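Local coordinates for protein nitrate reductase (Ulva prolifera, PDB 5YLY) that reduces nitrate to nitrite in the first step of nitrate assimilation, this FAD-binding cytochrome b5 reductase domain probably taking in electrons from NADH, at residues T172-Y178 against L207-L212. Residues are numbered along the deposited sequence; the frame is centred on the assembly and turned at random.
Sequences TGLTPMY and LLRPEL. With FAD (flavin-adenine dinucleotide), chain C.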
ATOM      1  N   THR A 172      -3.192   2.119  -6.474  1.00 30.76           N
ATOM      2  CA  THR A 172      -2.033   1.308  -6.029  1.00 30.12           C
ATOM      3  C   THR A 172      -1.469   1.778  -4.674  1.00 33.85           C
ATOM      4  O   THR A 172      -0.685   1.047  -4.056  1.00 36.52           O
ATOM      5  CB  THR A 172      -0.946   1.243  -7.127  1.00 38.13           C
ATOM      6  OG1 THR A 172      -0.469   2.545  -7.419  1.00 40.11           O
ATOM      7  CG2 THR A 172      -1.424   0.553  -8.396  1.00 41.99           C
ATOM      8  N   GLY A 173      -1.944   2.929  -4.180  1.00 28.73           N
ATOM      9  CA  GLY A 173      -1.574   3.416  -2.849  1.00 28.03           C
ATOM     10  C   GLY A 173      -2.074   2.507  -1.737  1.00 27.54           C
ATOM     11  O   GLY A 173      -1.747   2.701  -0.558  1.00 27.58           O
ATOM     12  N   LEU A 174      -2.882   1.489  -2.088  1.00 23.83           N
ATOM     13  CA  LEU A 174      -3.354   0.580  -1.068  1.00 23.83           C
ATOM     14  C   LEU A 174      -2.274  -0.259  -0.367  1.00 25.50           C
ATOM     15  O   LEU A 174      -2.404  -0.480   0.837  1.00 25.64           O
ATOM     16  CB  LEU A 174      -4.465  -0.368  -1.605  1.00 23.87           C
ATOM     17  CG  LEU A 174      -4.996  -1.343  -0.541  1.00 30.12           C
ATOM     18  CD1 LEU A 174      -5.883  -0.669   0.509  1.00 29.32           C
ATOM     19  CD2 LEU A 174      -5.576  -2.605  -1.147  1.00 32.82           C
ATOM     20  N   THR A 175      -1.284  -0.819  -1.097  1.00 22.32           N
ATOM     21  CA  THR A 175      -0.362  -1.803  -0.455  1.00 21.95           C
ATOM     22  C   THR A 175       0.450  -1.217   0.717  1.00 23.95           C
ATOM     23  O   THR A 175       0.558  -1.956   1.702  1.00 24.94           O
ATOM     24  CB  THR A 175       0.482  -2.538  -1.457  1.00 25.06           C
ATOM     25  OG1 THR A 175       1.267  -1.600  -2.168  1.00 26.05           O
ATOM     26  CG2 THR A 175      -0.386  -3.363  -2.431  1.00 24.30           C
ATOM     27  N   PRO A 176       0.874   0.074   0.767  1.00 23.47           N
ATOM     28  CA  PRO A 176       1.498   0.565   2.014  1.00 22.90           C
ATOM     29  C   PRO A 176       0.513   0.487   3.182  1.00 25.63           C
ATOM     30  O   PRO A 176       0.920   0.162   4.281  1.00 26.39           O
ATOM     31  CB  PRO A 176       1.878   2.011   1.662  1.00 24.87           C
ATOM     32  CG  PRO A 176       2.125   1.971   0.163  1.00 28.97           C
ATOM     33  CD  PRO A 176       0.962   1.101  -0.291  1.00 24.57           C
ATOM     34  N   MET A 177      -0.802   0.754   2.942  1.00 23.32           N
ATOM     35  CA  MET A 177      -1.833   0.660   4.008  1.00 21.86           C
ATOM     36  C   MET A 177      -2.031  -0.789   4.431  1.00 25.61           C
ATOM     37  O   MET A 177      -2.026  -1.085   5.625  1.00 25.03           O
ATOM     38  CB  MET A 177      -3.206   1.239   3.549  1.00 23.83           C
ATOM     39  CG  MET A 177      -3.132   2.662   3.084  1.00 27.12           C
ATOM     40  SD  MET A 177      -2.245   3.702   4.265  1.00 29.79           S
ATOM     41  CE  MET A 177      -1.975   5.118   3.263  1.00 30.10           C
ATOM     42  N   TYR A 178      -2.192  -1.686   3.454  1.00 22.49           N
ATOM     43  CA  TYR A 178      -2.398  -3.120   3.704  1.00 22.09           C
ATOM     44  C   TYR A 178      -1.257  -3.722   4.591  1.00 21.89           C
ATOM     45  O   TYR A 178      -1.520  -4.478   5.525  1.00 21.91           O
ATOM     46  CB  TYR A 178      -2.497  -3.814   2.344  1.00 22.34           C
ATOM     47  CG  TYR A 178      -2.907  -5.264   2.400  1.00 23.12           C
ATOM     48  CD1 TYR A 178      -4.128  -5.647   2.952  1.00 23.80           C
ATOM     49  CD2 TYR A 178      -2.074  -6.259   1.905  1.00 25.57           C
ATOM     50  CE1 TYR A 178      -4.519  -6.992   2.991  1.00 26.03           C
ATOM     51  CE2 TYR A 178      -2.480  -7.601   1.890  1.00 26.97           C
ATOM     52  CZ  TYR A 178      -3.695  -7.965   2.446  1.00 29.86           C
ATOM     53  OH  TYR A 178      -4.074  -9.298   2.434  1.00 28.22           O
ATOM     54  N   LEU A 207      -8.132  -2.858  -5.497  1.00 25.96           N
ATOM     55  CA  LEU A 207      -7.189  -3.943  -5.276  1.00 24.96           C
ATOM     56  C   LEU A 207      -7.510  -4.654  -3.959  1.00 28.42           C
ATOM     57  O   LEU A 207      -7.918  -4.014  -2.993  1.00 27.60           O
ATOM     58  CB  LEU A 207      -5.736  -3.409  -5.191  1.00 25.61           C
ATOM     59  CG  LEU A 207      -5.108  -2.876  -6.480  1.00 33.70           C
ATOM     60  CD1 LEU A 207      -3.760  -2.197  -6.183  1.00 35.04           C
ATOM     61  CD2 LEU A 207      -4.898  -3.990  -7.502  1.00 35.75           C
ATOM     62  N   LEU A 208      -7.268  -5.974  -3.919  1.00 24.54           N
ATOM     63  CA  LEU A 208      -7.354  -6.819  -2.714  1.00 23.95           C
ATOM     64  C   LEU A 208      -8.680  -6.669  -1.957  1.00 24.47           C
ATOM     65  O   LEU A 208      -8.701  -6.748  -0.718  1.00 22.45           O
ATOM     66  CB  LEU A 208      -6.141  -6.499  -1.787  1.00 23.49           C
ATOM     67  CG  LEU A 208      -4.749  -6.781  -2.383  1.00 30.05           C
ATOM     68  CD1 LEU A 208      -3.668  -6.005  -1.639  1.00 30.02           C
ATOM     69  CD2 LEU A 208      -4.455  -8.294  -2.386  1.00 34.17           C
ATOM     70  N   ARG A 209      -9.776  -6.481  -2.696  1.00 25.08           N
ATOM     71  CA  ARG A 209     -11.089  -6.318  -2.049  1.00 26.05           C
ATOM     72  C   ARG A 209     -11.474  -7.535  -1.185  1.00 26.56           C
ATOM     73  O   ARG A 209     -11.860  -7.311  -0.039  1.00 24.03           O
ATOM     74  CB  ARG A 209     -12.193  -5.983  -3.047  1.00 27.20           C
ATOM     75  CG  ARG A 209     -13.462  -5.508  -2.332  1.00 27.76           C
ATOM     76  CD  ARG A 209     -14.448  -5.048  -3.367  1.00 35.11           C
ATOM     77  NE  ARG A 209     -15.716  -4.650  -2.770  1.00 38.25           N
ATOM     78  CZ  ARG A 209     -16.772  -4.320  -3.493  1.00 52.21           C
ATOM     79  NH1 ARG A 209     -16.712  -4.347  -4.817  1.00 42.27           N
ATOM     80  NH2 ARG A 209     -17.902  -3.958  -2.900  1.00 42.29           N
ATOM     81  N   PRO A 210     -11.353  -8.811  -1.662  1.00 25.98           N
ATOM     82  CA  PRO A 210     -11.704  -9.955  -0.786  1.00 26.19           C
ATOM     83  C   PRO A 210     -10.880  -9.951   0.505  1.00 27.41           C
ATOM     84  O   PRO A 210     -11.423 -10.185   1.584  1.00 26.08           O
ATOM     85  CB  PRO A 210     -11.386 -11.168  -1.670  1.00 28.79           C
ATOM     86  CG  PRO A 210     -11.634 -10.661  -3.077  1.00 32.98           C
ATOM     87  CD  PRO A 210     -10.953  -9.296  -3.003  1.00 28.27           C
ATOM     88  N   GLU A 211      -9.588  -9.634   0.395  1.00 23.28           N
ATOM     89  CA  GLU A 211      -8.659  -9.593   1.535  1.00 24.15           C
ATOM     90  C   GLU A 211      -9.033  -8.504   2.508  1.00 26.25           C
ATOM     91  O   GLU A 211      -9.023  -8.745   3.715  1.00 24.84           O
ATOM     92  CB  GLU A 211      -7.209  -9.409   1.088  1.00 24.96           C
ATOM     93  CG  GLU A 211      -6.650 -10.634   0.383  1.00 32.80           C
ATOM     94  CD  GLU A 211      -7.041 -10.835  -1.074  1.00 38.99           C
ATOM     95  OE1 GLU A 211      -7.733  -9.975  -1.666  1.00 28.94           O
ATOM     96  OE2 GLU A 211      -6.650 -11.884  -1.627  1.00 36.11           O
ATOM     97  N   LEU A 212      -9.375  -7.311   1.991  1.00 23.59           N
ATOM     98  CA  LEU A 212      -9.804  -6.198   2.840  1.00 22.34           C
ATOM     99  C   LEU A 212     -11.091  -6.553   3.555  1.00 26.52           C
ATOM    100  O   LEU A 212     -11.198  -6.343   4.771  1.00 26.55           O
ATOM    101  CB  LEU A 212      -9.990  -4.916   2.024  1.00 22.30           C
ATOM    102  CG  LEU A 212      -8.701  -4.255   1.481  1.00 23.28           C
ATOM    103  CD1 LEU A 212      -9.062  -3.114   0.516  1.00 24.25           C
ATOM    104  CD2 LEU A 212      -7.811  -3.751   2.629  1.00 26.22           C
TER
HETATM  105  PA  FAD C1001       4.294   4.538 -15.686  1.00 42.98           P
HETATM  106  O1A FAD C1001       5.010   4.296 -16.961  1.00 44.96           O
HETATM  107  O2A FAD C1001       5.145   5.137 -14.590  1.00 41.68           O
HETATM  108  O5B FAD C1001       2.991   5.451 -16.009  1.00 47.99           O
HETATM  109  C5B FAD C1001       2.647   6.554 -15.143  1.00 53.98           C
HETATM  110  C4B FAD C1001       1.177   6.518 -14.807  1.00 55.97           C
HETATM  111  O4B FAD C1001       0.374   6.512 -16.009  1.00 57.23           O
HETATM  112  C3B FAD C1001       0.697   5.297 -14.037  1.00 56.86           C
HETATM  113  O3B FAD C1001       1.034   5.367 -12.654  1.00 58.97           O
HETATM  114  C2B FAD C1001      -0.812   5.338 -14.293  1.00 55.99           C
HETATM  115  O2B FAD C1001      -1.496   6.169 -13.362  1.00 58.68           O
HETATM  116  C1B FAD C1001      -0.891   5.934 -15.713  1.00 54.67           C
HETATM  117  N9A FAD C1001      -1.230   4.967 -16.759  1.00 49.00           N
HETATM  118  C8A FAD C1001      -0.395   4.482 -17.733  1.00 49.33           C
HETATM  119  N7A FAD C1001      -0.953   3.596 -18.524  1.00 48.51           N
HETATM  120  C5A FAD C1001      -2.243   3.480 -18.030  1.00 46.81           C
HETATM  121  C6A FAD C1001      -3.330   2.654 -18.390  1.00 49.30           C
HETATM  122  N6A FAD C1001      -3.232   1.629 -19.241  1.00 50.88           N
HETATM  123  N1A FAD C1001      -4.492   2.813 -17.717  1.00 51.08           N
HETATM  124  C2A FAD C1001      -4.542   3.705 -16.719  1.00 51.03           C
HETATM  125  N3A FAD C1001      -3.569   4.498 -16.256  1.00 49.89           N
HETATM  126  C4A FAD C1001      -2.437   4.335 -16.956  1.00 47.45           C
HETATM  127  N1  FAD C1001       1.924  -0.329  -7.644  1.00 26.63           N
HETATM  128  C2  FAD C1001       1.411  -1.599  -7.648  1.00 25.22           C
HETATM  129  O2  FAD C1001       0.845  -2.044  -8.657  1.00 26.42           O
HETATM  130  N3  FAD C1001       1.533  -2.399  -6.500  1.00 24.66           N
HETATM  131  C4  FAD C1001       2.139  -2.020  -5.304  1.00 23.99           C
HETATM  132  O4  FAD C1001       2.274  -2.814  -4.394  1.00 24.99           O
HETATM  133  C4X FAD C1001       2.654  -0.652  -5.301  1.00 25.88           C
HETATM  134  N5  FAD C1001       3.206  -0.198  -4.201  1.00 26.54           N
HETATM  135  C5X FAD C1001       3.661   1.122  -4.190  1.00 27.03           C
HETATM  136  C6  FAD C1001       4.224   1.630  -3.010  1.00 28.38           C
HETATM  137  C7  FAD C1001       4.696   2.940  -2.948  1.00 29.66           C
HETATM  138  C7M FAD C1001       5.263   3.448  -1.646  1.00 30.08           C
HETATM  139  C8  FAD C1001       4.605   3.777  -4.094  1.00 30.89           C
HETATM  140  C8M FAD C1001       5.153   5.192  -4.079  1.00 29.57           C
HETATM  141  C9  FAD C1001       4.025   3.279  -5.260  1.00 31.90           C
HETATM  142  C9A FAD C1001       3.559   1.958  -5.320  1.00 27.63           C
HETATM  143  N10 FAD C1001       2.990   1.407  -6.512  1.00 26.48           N
HETATM  144  C10 FAD C1001       2.505   0.115  -6.533  1.00 26.78           C
HETATM  145  C1' FAD C1001       3.024   2.132  -7.795  1.00 25.66           C
HETATM  146  C2' FAD C1001       4.286   1.839  -8.609  1.00 30.57           C
HETATM  147  O2' FAD C1001       5.422   2.485  -8.030  1.00 28.23           O
HETATM  148  C3' FAD C1001       4.163   2.276 -10.069  1.00 31.32           C
HETATM  149  O3' FAD C1001       3.898   3.672 -10.136  1.00 34.11           O
HETATM  150  C4' FAD C1001       3.139   1.479 -10.881  1.00 31.84           C
HETATM  151  O4' FAD C1001       3.552   0.113 -10.935  1.00 30.03           O
HETATM  152  C5' FAD C1001       2.949   1.997 -12.293  1.00 32.87           C
HETATM  153  O5' FAD C1001       4.246   2.172 -12.903  1.00 32.16           O
HETATM  154  P   FAD C1001       4.473   1.938 -14.479  1.00 34.96           P
HETATM  155  O1P FAD C1001       5.919   2.032 -14.779  1.00 33.81           O
HETATM  156  O2P FAD C1001       3.752   0.694 -14.936  1.00 33.65           O
HETATM  157  O3P FAD C1001       3.696   3.182 -15.090  1.00 36.82           O
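Leu208 meets the Tyr178 ring in a CH-pi contact: its CD1 lies 4.1 Å from the ring centroid and 21° off the normal, over one face. With CG anti to the backbone N (chi1 -172°), Tyr178 swings its ring toward the N-terminal end of helix 209-218, crossing the Leu208 side chain at about a right angle. The phenol OH reaches the aliphatic part of Glu211, 3.4 Å from CB, while the carboxylate plane stands 87° to the ring. Replacing Tyr178 with an alanine is likely to leave Leu208 CD1 without its aromatic face and open a gap beside Glu211 CB.

A second, mainly aliphatic cluster centres on Leu174. Its CD2 approaches Leu208 CD1 and Leu212 CD1, each at 3.9 Å, the latter pair tip to tip, and also touches the carbonyl O of Leu207. Leu196 and Tyr198 of strand 193-200 lie against both Leu174 and Leu212, joining the two helices to the parallel sheet. Leu207 CD1 packs 3.9 Å from Thr172 CA.

Thr175 OG1 donates a 2.7 Å hydrogen bond to FAD O4; Thr172 adds van der Waals contact, CB 3.3 Å from FAD N1. Segment 172-178 thus meets leucines toward helix 209-218 and the flavin through Thr172, Thr175 and Pro176, in the Rossmann-like NAD-binding domain of the ferredoxin reductase fold, at its junction with the FAD-binding domain.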